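Beta-hexosaminidase Amuc_2018 (Akkermansia muciniphila, PDB 6JEB) removes terminal N-acetylglucosamine and N-acetylgalactosamine residues from glycans, including N-glycans and chitobiose, by hydrolysis, as a zinc-containing member of glycoside hydrolase family 20. Local coordinates at residues Y119-L124 with C419-A424; Y90-L95 with H391-H396. One frame throughout, in Å; residues are numbered along the deposited sequence.

Contact 1 (Y119-L124 with C419-A424)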
ATOM      1  N   TYR A 119       5.410  12.594   3.015  1.00 12.77           N
ATOM      2  CA  TYR A 119       6.507  11.703   3.382  1.00 12.02           C
ATOM      3  C   TYR A 119       7.113  10.966   2.182  1.00 11.71           C
ATOM      4  O   TYR A 119       7.855   9.993   2.371  1.00 11.94           O
ATOM      5  CB  TYR A 119       6.045  10.731   4.478  1.00 12.50           C
ATOM      6  CG  TYR A 119       5.759  11.489   5.751  1.00 12.18           C
ATOM      7  CD1 TYR A 119       6.807  11.987   6.518  1.00 12.94           C
ATOM      8  CD2 TYR A 119       4.451  11.753   6.166  1.00 12.72           C
ATOM      9  CE1 TYR A 119       6.574  12.712   7.663  1.00 13.45           C
ATOM     10  CE2 TYR A 119       4.207  12.489   7.321  1.00 12.92           C
ATOM     11  CZ  TYR A 119       5.276  12.967   8.064  1.00 14.50           C
ATOM     12  OH  TYR A 119       5.052  13.711   9.197  1.00 15.56           O
ATOM     13  N   LYS A 120       6.827  11.419   0.958  1.00 11.64           N
ATOM     14  CA  LYS A 120       7.430  10.901  -0.272  1.00 11.18           C
ATOM     15  C   LYS A 120       7.028   9.464  -0.600  1.00 11.57           C
ATOM     16  O   LYS A 120       7.750   8.772  -1.329  1.00 12.26           O
ATOM     17  CB  LYS A 120       8.958  11.071  -0.316  1.00 11.66           C
ATOM     18  CG  LYS A 120       9.428  12.508  -0.198  1.00 12.55           C
ATOM     19  CD  LYS A 120      10.934  12.594  -0.418  1.00 12.60           C
ATOM     20  CE  LYS A 120      11.468  14.022  -0.304  1.00 13.29           C
ATOM     21  NZ  LYS A 120      11.571  14.471   1.118  1.00 12.84           N
ATOM     22  N   PHE A 121       5.882   8.982  -0.114  1.00 11.48           N
ATOM     23  CA  PHE A 121       5.346   7.749  -0.674  1.00 10.70           C
ATOM     24  C   PHE A 121       4.998   7.986  -2.138  1.00 10.89           C
ATOM     25  O   PHE A 121       4.598   9.085  -2.523  1.00 12.00           O
ATOM     26  CB  PHE A 121       4.083   7.318   0.078  1.00 11.53           C
ATOM     27  CG  PHE A 121       4.363   6.667   1.407  1.00 11.28           C
ATOM     28  CD1 PHE A 121       4.656   5.312   1.474  1.00 12.06           C
ATOM     29  CD2 PHE A 121       4.341   7.407   2.583  1.00 12.35           C
ATOM     30  CE1 PHE A 121       4.924   4.699   2.688  1.00 12.38           C
ATOM     31  CE2 PHE A 121       4.614   6.803   3.804  1.00 12.59           C
ATOM     32  CZ  PHE A 121       4.905   5.444   3.853  1.00 11.81           C
ATOM     33  N   ASN A 122       5.152   6.949  -2.969  1.00 10.79           N
ATOM     34  CA  ASN A 122       4.846   7.098  -4.387  1.00 11.05           C
ATOM     35  C   ASN A 122       3.911   6.021  -4.925  1.00 10.51           C
ATOM     36  O   ASN A 122       3.655   5.996  -6.135  1.00 12.51           O
ATOM     37  CB  ASN A 122       6.120   7.197  -5.244  1.00 11.74           C
ATOM     38  CG  ASN A 122       6.966   5.942  -5.188  1.00 12.71           C
ATOM     39  OD1 ASN A 122       6.677   5.022  -4.427  1.00 13.75           O
ATOM     40  ND2 ASN A 122       8.020   5.902  -5.993  1.00 14.16           N
ATOM     41  N   ARG A 123       3.366   5.162  -4.063  1.00 11.75           N
ATOM     42  CA  ARG A 123       2.440   4.121  -4.497  1.00 11.67           C
ATOM     43  C   ARG A 123       1.266   4.062  -3.537  1.00 11.48           C
ATOM     44  O   ARG A 123       1.465   3.953  -2.322  1.00 12.20           O
ATOM     45  CB  ARG A 123       3.122   2.748  -4.537  1.00 11.94           C
ATOM     46  CG  ARG A 123       4.332   2.667  -5.474  1.00 13.51           C
ATOM     47  CD  ARG A 123       3.914   2.709  -6.942  1.00 15.30           C
ATOM     48  NE  ARG A 123       5.056   2.555  -7.843  1.00 17.49           N
ATOM     49  CZ  ARG A 123       5.779   3.565  -8.325  1.00 17.53           C
ATOM     50  NH1 ARG A 123       5.484   4.818  -8.000  1.00 17.54           N
ATOM     51  NH2 ARG A 123       6.797   3.321  -9.140  1.00 20.80           N
ATOM     52  N   LEU A 124       0.050   4.139  -4.078  1.00 11.52           N
ATOM     53  CA  LEU A 124      -1.180   3.960  -3.309  1.00 11.80           C
ATOM     54  C   LEU A 124      -1.887   2.741  -3.874  1.00 10.71           C
ATOM     55  O   LEU A 124      -2.302   2.742  -5.040  1.00 12.55           O
ATOM     56  CB  LEU A 124      -2.096   5.183  -3.376  1.00 11.65           C
ATOM     57  CG  LEU A 124      -3.443   4.992  -2.667  1.00 11.27           C
ATOM     58  CD1 LEU A 124      -3.256   4.838  -1.159  1.00 12.35           C
ATOM     59  CD2 LEU A 124      -4.400   6.141  -2.967  1.00 13.14           C
ATOM     60  N   CYS A 419       5.454   7.181   8.835  1.00 13.36           N
ATOM     61  CA  CYS A 419       6.664   8.000   8.740  1.00 13.36           C
ATOM     62  C   CYS A 419       7.914   7.133   8.796  1.00 13.55           C
ATOM     63  O   CYS A 419       8.892   7.387   8.078  1.00 13.64           O
ATOM     64  CB  CYS A 419       6.708   9.020   9.882  1.00 14.68           C
ATOM     65  SG  CYS A 419       5.227  10.040  10.037  1.00 15.84           S
ATOM     66  N   ALA A 420       7.902   6.113   9.659  1.00 13.27           N
ATOM     67  CA  ALA A 420       9.035   5.199   9.756  1.00 13.04           C
ATOM     68  C   ALA A 420       9.155   4.349   8.501  1.00 13.64           C
ATOM     69  O   ALA A 420      10.263   4.139   7.990  1.00 14.23           O
ATOM     70  CB  ALA A 420       8.897   4.320  11.002  1.00 14.05           C
ATOM     71  N   ILE A 421       8.025   3.860   7.986  1.00 13.00           N
ATOM     72  CA  ILE A 421       8.036   3.129   6.720  1.00 12.86           C
ATOM     73  C   ILE A 421       8.600   4.002   5.605  1.00 11.91           C
ATOM     74  O   ILE A 421       9.380   3.531   4.766  1.00 13.38           O
ATOM     75  CB  ILE A 421       6.622   2.614   6.383  1.00 12.69           C
ATOM     76  CG1 ILE A 421       6.131   1.619   7.449  1.00 14.87           C
ATOM     77  CG2 ILE A 421       6.586   1.987   4.986  1.00 14.30           C
ATOM     78  CD1 ILE A 421       6.919   0.324   7.493  1.00 17.53           C
ATOM     79  N   ALA A 422       8.197   5.278   5.562  1.00 12.23           N
ATOM     80  CA  ALA A 422       8.698   6.188   4.532  1.00 12.04           C
ATOM     81  C   ALA A 422      10.217   6.283   4.581  1.00 12.32           C
ATOM     82  O   ALA A 422      10.887   6.262   3.538  1.00 13.14           O
ATOM     83  CB  ALA A 422       8.071   7.576   4.701  1.00 12.43           C
ATOM     84  N   GLU A 423      10.776   6.383   5.787  1.00 12.17           N
ATOM     85  CA  GLU A 423      12.223   6.477   5.928  1.00 13.24           C
ATOM     86  C   GLU A 423      12.902   5.148   5.595  1.00 13.18           C
ATOM     87  O   GLU A 423      13.985   5.132   5.001  1.00 14.15           O
ATOM     88  CB  GLU A 423      12.584   6.989   7.330  1.00 13.53           C
ATOM     89  CG  GLU A 423      14.081   7.167   7.554  1.00 14.09           C
ATOM     90  CD  GLU A 423      14.431   8.322   8.487  1.00 15.53           C
ATOM     91  OE1 GLU A 423      13.904   9.439   8.288  1.00 14.89           O
ATOM     92  OE2 GLU A 423      15.240   8.117   9.421  1.00 15.93           O
ATOM     93  N   ALA A 424      12.263   4.022   5.928  1.00 12.80           N
ATOM     94  CA  ALA A 424      12.821   2.722   5.557  1.00 12.91           C
ATOM     95  C   ALA A 424      12.874   2.542   4.042  1.00 13.25           C
ATOM     96  O   ALA A 424      13.805   1.915   3.515  1.00 15.09           O
ATOM     97  CB  ALA A 424      12.005   1.600   6.202  1.00 13.62           C
TER
HETATM   98  O   HOH W   1       9.363   7.574   1.222  1.00 13.52           O
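A water lies between two backbone carbonyls, Tyr119 O and Ala422 O, at 3.1 Å from each, and so joins 119-124 to the helix 417-426 where no direct hydrogen bond passes between them. Beside it the packing is close: the methyl CB of Ala422 comes to 3.4 Å from Tyr119 O and also touches CB of the same tyrosine. Farther out along the Tyr119 side chain, Cys419 places its sulfur over one face of the phenol ring. SG stands 3.8 Å from the ring centroid and 23° off the ring normal, a sulfur-aromatic contact shifted toward the rim, with CZ the nearest ring atom at 3.5 Å. The hydroxyl beyond is hydrogen-bonded to His444 ND1 on the helix 434-452, which also packs against this region.

The backbone here leaves the helix 106-118 through a Schellman motif with Lys120 as the C-prime residue, then enters the strand 123-127. It thus completes a beta-alpha-beta crossover of the family's TIM barrel, and the helix 417-426 packs against the turn. Phe121 follows directly. Its CG is anti to its own carbonyl carbon (chi1 -78°), and the far end of the ring reaches the helix. CG2 of Ile421 meets the ring at its edge, 3.9 Å from CE1, whereas CB of Ala422 approaches CE2 obliquely at 3.7 Å. CZ of the same ring also lies 3.7 Å from Ala422 N. An alanine in place of Phe121 would probably open a gap between turn and helix, leaving Ile421 CG2 and Ala422 CB without the ring atoms they touch.

Contact 2 (Y90-L95 with H391-H396)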
ATOM      1  N   TYR A  90      14.866   2.956  -2.546  1.00 13.60           N
ATOM      2  CA  TYR A  90      14.008   2.036  -3.268  1.00 13.05           C
ATOM      3  C   TYR A  90      12.989   2.782  -4.113  1.00 12.85           C
ATOM      4  O   TYR A  90      12.464   3.819  -3.690  1.00 13.94           O
ATOM      5  CB  TYR A  90      13.232   1.130  -2.317  1.00 13.43           C
ATOM      6  CG  TYR A  90      14.071   0.086  -1.646  1.00 15.03           C
ATOM      7  CD1 TYR A  90      14.555  -1.013  -2.359  1.00 15.23           C
ATOM      8  CD2 TYR A  90      14.385   0.189  -0.298  1.00 15.65           C
ATOM      9  CE1 TYR A  90      15.323  -1.982  -1.737  1.00 16.81           C
ATOM     10  CE2 TYR A  90      15.158  -0.769   0.333  1.00 16.29           C
ATOM     11  CZ  TYR A  90      15.624  -1.850  -0.388  1.00 16.27           C
ATOM     12  OH  TYR A  90      16.385  -2.802   0.244  1.00 19.55           O
ATOM     13  N   PRO A  91      12.665   2.254  -5.294  1.00 13.11           N
ATOM     14  CA  PRO A  91      11.712   2.938  -6.177  1.00 14.21           C
ATOM     15  C   PRO A  91      10.258   2.703  -5.834  1.00 12.83           C
ATOM     16  O   PRO A  91       9.403   3.435  -6.347  1.00 15.33           O
ATOM     17  CB  PRO A  91      12.028   2.347  -7.557  1.00 14.76           C
ATOM     18  CG  PRO A  91      12.596   0.983  -7.245  1.00 15.27           C
ATOM     19  CD  PRO A  91      13.380   1.158  -5.975  1.00 14.32           C
ATOM     20  N   TRP A  92       9.939   1.703  -5.018  1.00 12.39           N
ATOM     21  CA  TRP A  92       8.562   1.394  -4.641  1.00 13.03           C
ATOM     22  C   TRP A  92       8.408   1.695  -3.155  1.00 12.55           C
ATOM     23  O   TRP A  92       8.997   1.009  -2.317  1.00 13.67           O
ATOM     24  CB  TRP A  92       8.243  -0.075  -4.919  1.00 13.42           C
ATOM     25  CG  TRP A  92       6.789  -0.385  -4.657  1.00 13.69           C
ATOM     26  CD1 TRP A  92       6.160  -0.442  -3.436  1.00 12.76           C
ATOM     27  CD2 TRP A  92       5.779  -0.624  -5.643  1.00 13.45           C
ATOM     28  NE1 TRP A  92       4.819  -0.713  -3.612  1.00 12.85           N
ATOM     29  CE2 TRP A  92       4.560  -0.834  -4.955  1.00 13.52           C
ATOM     30  CE3 TRP A  92       5.789  -0.696  -7.041  1.00 14.52           C
ATOM     31  CZ2 TRP A  92       3.358  -1.108  -5.623  1.00 13.51           C
ATOM     32  CZ3 TRP A  92       4.600  -0.964  -7.703  1.00 15.01           C
ATOM     33  CH2 TRP A  92       3.400  -1.171  -6.993  1.00 14.48           C
ATOM     34  N   ARG A  93       7.613   2.712  -2.825  1.00 11.28           N
ATOM     35  CA  ARG A  93       7.368   3.087  -1.429  1.00 11.15           C
ATOM     36  C   ARG A  93       5.864   3.299  -1.297  1.00 11.32           C
ATOM     37  O   ARG A  93       5.339   4.328  -1.731  1.00 11.63           O
ATOM     38  CB  ARG A  93       8.178   4.328  -1.055  1.00 12.09           C
ATOM     39  CG  ARG A  93       9.687   4.149  -1.304  1.00 12.89           C
ATOM     40  CD  ARG A  93      10.503   5.426  -1.042  1.00 12.26           C
ATOM     41  NE  ARG A  93       9.914   6.588  -1.699  1.00 11.58           N
ATOM     42  CZ  ARG A  93      10.018   6.863  -2.996  1.00 12.63           C
ATOM     43  NH1 ARG A  93      10.729   6.078  -3.808  1.00 13.31           N
ATOM     44  NH2 ARG A  93       9.402   7.933  -3.487  1.00 13.31           N
ATOM     45  N   GLY A  94       5.169   2.320  -0.726  1.00 11.48           N
ATOM     46  CA  GLY A  94       3.728   2.261  -0.835  1.00 11.36           C
ATOM     47  C   GLY A  94       2.986   2.154   0.481  1.00 11.68           C
ATOM     48  O   GLY A  94       3.507   1.673   1.491  1.00 11.95           O
ATOM     49  N   LEU A  95       1.739   2.621   0.448  1.00 11.55           N
ATOM     50  CA  LEU A  95       0.736   2.310   1.456  1.00 11.28           C
ATOM     51  C   LEU A  95      -0.451   1.668   0.754  1.00 11.55           C
ATOM     52  O   LEU A  95      -0.752   1.987  -0.403  1.00 12.09           O
ATOM     53  CB  LEU A  95       0.237   3.575   2.184  1.00 11.68           C
ATOM     54  CG  LEU A  95       1.268   4.337   3.018  1.00 10.71           C
ATOM     55  CD1 LEU A  95       0.656   5.603   3.595  1.00 12.86           C
ATOM     56  CD2 LEU A  95       1.857   3.454   4.119  1.00 13.22           C
ATOM     57  N   HIS A 391      16.754  -7.697  -6.140  1.00 22.20           N
ATOM     58  CA  HIS A 391      15.425  -7.856  -6.710  1.00 20.02           C
ATOM     59  C   HIS A 391      14.332  -7.299  -5.806  1.00 19.12           C
ATOM     60  O   HIS A 391      13.152  -7.362  -6.173  1.00 18.74           O
ATOM     61  CB  HIS A 391      15.165  -9.337  -7.008  1.00 20.99           C
ATOM     62  CG  HIS A 391      15.178 -10.199  -5.786  1.00 22.07           C
ATOM     63  ND1 HIS A 391      16.285 -10.319  -4.973  1.00 24.13           N
ATOM     64  CD2 HIS A 391      14.217 -10.977  -5.233  1.00 21.77           C
ATOM     65  CE1 HIS A 391      16.006 -11.135  -3.973  1.00 23.95           C
ATOM     66  NE2 HIS A 391      14.756 -11.544  -4.104  1.00 22.52           N
ATOM     67  N   ILE A 392      14.690  -6.759  -4.645  1.00 17.49           N
ATOM     68  CA  ILE A 392      13.725  -6.083  -3.782  1.00 16.25           C
ATOM     69  C   ILE A 392      13.474  -4.691  -4.346  1.00 16.65           C
ATOM     70  O   ILE A 392      14.408  -3.895  -4.503  1.00 18.69           O
ATOM     71  CB  ILE A 392      14.223  -6.011  -2.332  1.00 15.57           C
ATOM     72  CG1 ILE A 392      14.366  -7.418  -1.750  1.00 17.13           C
ATOM     73  CG2 ILE A 392      13.279  -5.158  -1.480  1.00 17.98           C
ATOM     74  CD1 ILE A 392      15.050  -7.453  -0.390  1.00 19.43           C
ATOM     75  N   ARG A 393      12.211  -4.401  -4.658  1.00 16.02           N
ATOM     76  CA  ARG A 393      11.830  -3.132  -5.258  1.00 15.91           C
ATOM     77  C   ARG A 393      11.493  -2.065  -4.230  1.00 13.94           C
ATOM     78  O   ARG A 393      11.483  -0.877  -4.581  1.00 15.09           O
ATOM     79  CB  ARG A 393      10.621  -3.320  -6.182  1.00 17.91           C
ATOM     80  CG  ARG A 393      10.857  -4.309  -7.318  1.00 20.52           C
ATOM     81  CD  ARG A 393       9.592  -4.509  -8.138  1.00 25.41           C
ATOM     82  NE  ARG A 393       9.148  -3.277  -8.786  1.00 27.03           N
ATOM     83  CZ  ARG A 393       8.047  -3.176  -9.524  1.00 28.24           C
ATOM     84  NH1 ARG A 393       7.273  -4.239  -9.711  1.00 27.12           N
ATOM     85  NH2 ARG A 393       7.716  -2.015 -10.079  1.00 30.74           N
ATOM     86  N   GLY A 394      11.211  -2.442  -2.991  1.00 14.34           N
ATOM     87  CA  GLY A 394      10.922  -1.445  -1.981  1.00 13.73           C
ATOM     88  C   GLY A 394      10.053  -2.009  -0.866  1.00 13.06           C
ATOM     89  O   GLY A 394      10.115  -3.197  -0.548  1.00 14.62           O
ATOM     90  N   VAL A 395       9.261  -1.121  -0.280  1.00 13.16           N
ATOM     91  CA  VAL A 395       8.552  -1.389   0.964  1.00 12.65           C
ATOM     92  C   VAL A 395       7.103  -0.967   0.795  1.00 11.70           C
ATOM     93  O   VAL A 395       6.785  -0.096  -0.019  1.00 12.81           O
ATOM     94  CB  VAL A 395       9.222  -0.639   2.141  1.00 13.42           C
ATOM     95  CG1 VAL A 395       8.989   0.873   2.034  1.00 15.38           C
ATOM     96  CG2 VAL A 395       8.759  -1.185   3.476  1.00 16.37           C
ATOM     97  N   HIS A 396       6.218  -1.587   1.575  1.00 12.54           N
ATOM     98  CA  HIS A 396       4.784  -1.405   1.376  1.00 12.32           C
ATOM     99  C   HIS A 396       4.081  -1.720   2.687  1.00 12.68           C
ATOM    100  O   HIS A 396       4.272  -2.805   3.243  1.00 14.51           O
ATOM    101  CB  HIS A 396       4.333  -2.387   0.289  1.00 13.31           C
ATOM    102  CG  HIS A 396       3.009  -2.077  -0.338  1.00 13.79           C
ATOM    103  ND1 HIS A 396       2.858  -1.130  -1.330  1.00 13.56           N
ATOM    104  CD2 HIS A 396       1.788  -2.645  -0.168  1.00 13.55           C
ATOM    105  CE1 HIS A 396       1.598  -1.111  -1.729  1.00 13.39           C
ATOM    106  NE2 HIS A 396       0.926  -2.022  -1.038  1.00 13.18           N
TER
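The first and last strands of the TIM barrel, 92-97 and 392-399, run side by side here in parallel, Trp92 pairing with Gly394, Arg93 with Val395 and Gly94 with His396. Three backbone bonds tie them: Trp92 N to Arg393 O, Val395 N to Trp92 O and Gly94 N to Val395 O, each 3.0 Å long. Gly394 has a backbone conformation (phi 155°) that suits glycine, and a CB on it would collide with Trp92 O. Gly394 CA instead sits 3.1 Å from Trp92 O in a CA-H...O contact. Gly94 is similarly hemmed in, since a CB there would run into His396 ND1.

Tyr90 lays CB and CG against Gly394 CA, while its edge takes Ile392 O near the ring plane and CE1 touches Ile392 CG2 at 3.8 Å. Trp92 extends its indole with CG anti to the backbone N (chi1 -175°), as His396 does with its imidazole. The six-membered end of the indole brings CE3 over one face of the Arg393 guanidinium, 3.8 Å from NH2, with the planes steeply inclined; Arg393 NH1 is bonded to Thr320. Arg93 lies with Val395 on the face opposite His396. Arg93 NH1 donates to Tyr90 O at 2.9 Å, the acceptor lying in the guanidinium plane, and its NH2 is hydrogen-bonded to Tyr60 OH.

The side-chain bond across the strands runs from Trp92 NE1 to His396 ND1, 3.0 Å and nearly straight at 175°. The acceptor lies in the indole plane, but the donor is tilted from the imidazole plane. On its other nitrogen, NE2, His396 is hydrogen-bonded to His125 ND1. Because ND1 accepts from the indole, His396 is probably neutral, with its proton on NE2 and directed at His125.

In the fold
Segment 119-124 of contact 1 runs into strand 123-127, the neighbour in the barrel of strand 92-97 in contact 2; the contact centres are 9 Å apart. Polar bonds probably join them: Arg93 NH2 lies 2.8 Å from Lys120 O, and Asn122 ND2 lies 2.9 Å from Pro91 O. Phe121 CD1 packs on Arg93 O at 3.4 Å, so the ring that meets the helix in contact 1 also borders the first strand. Both come near the substrate site: the side chains of Ile421 and Leu95 are each about 5 Å from that of Leu353, a substrate-binding residue. In contact 2 the His396 side chain is about 9 Å from the bound acetamide.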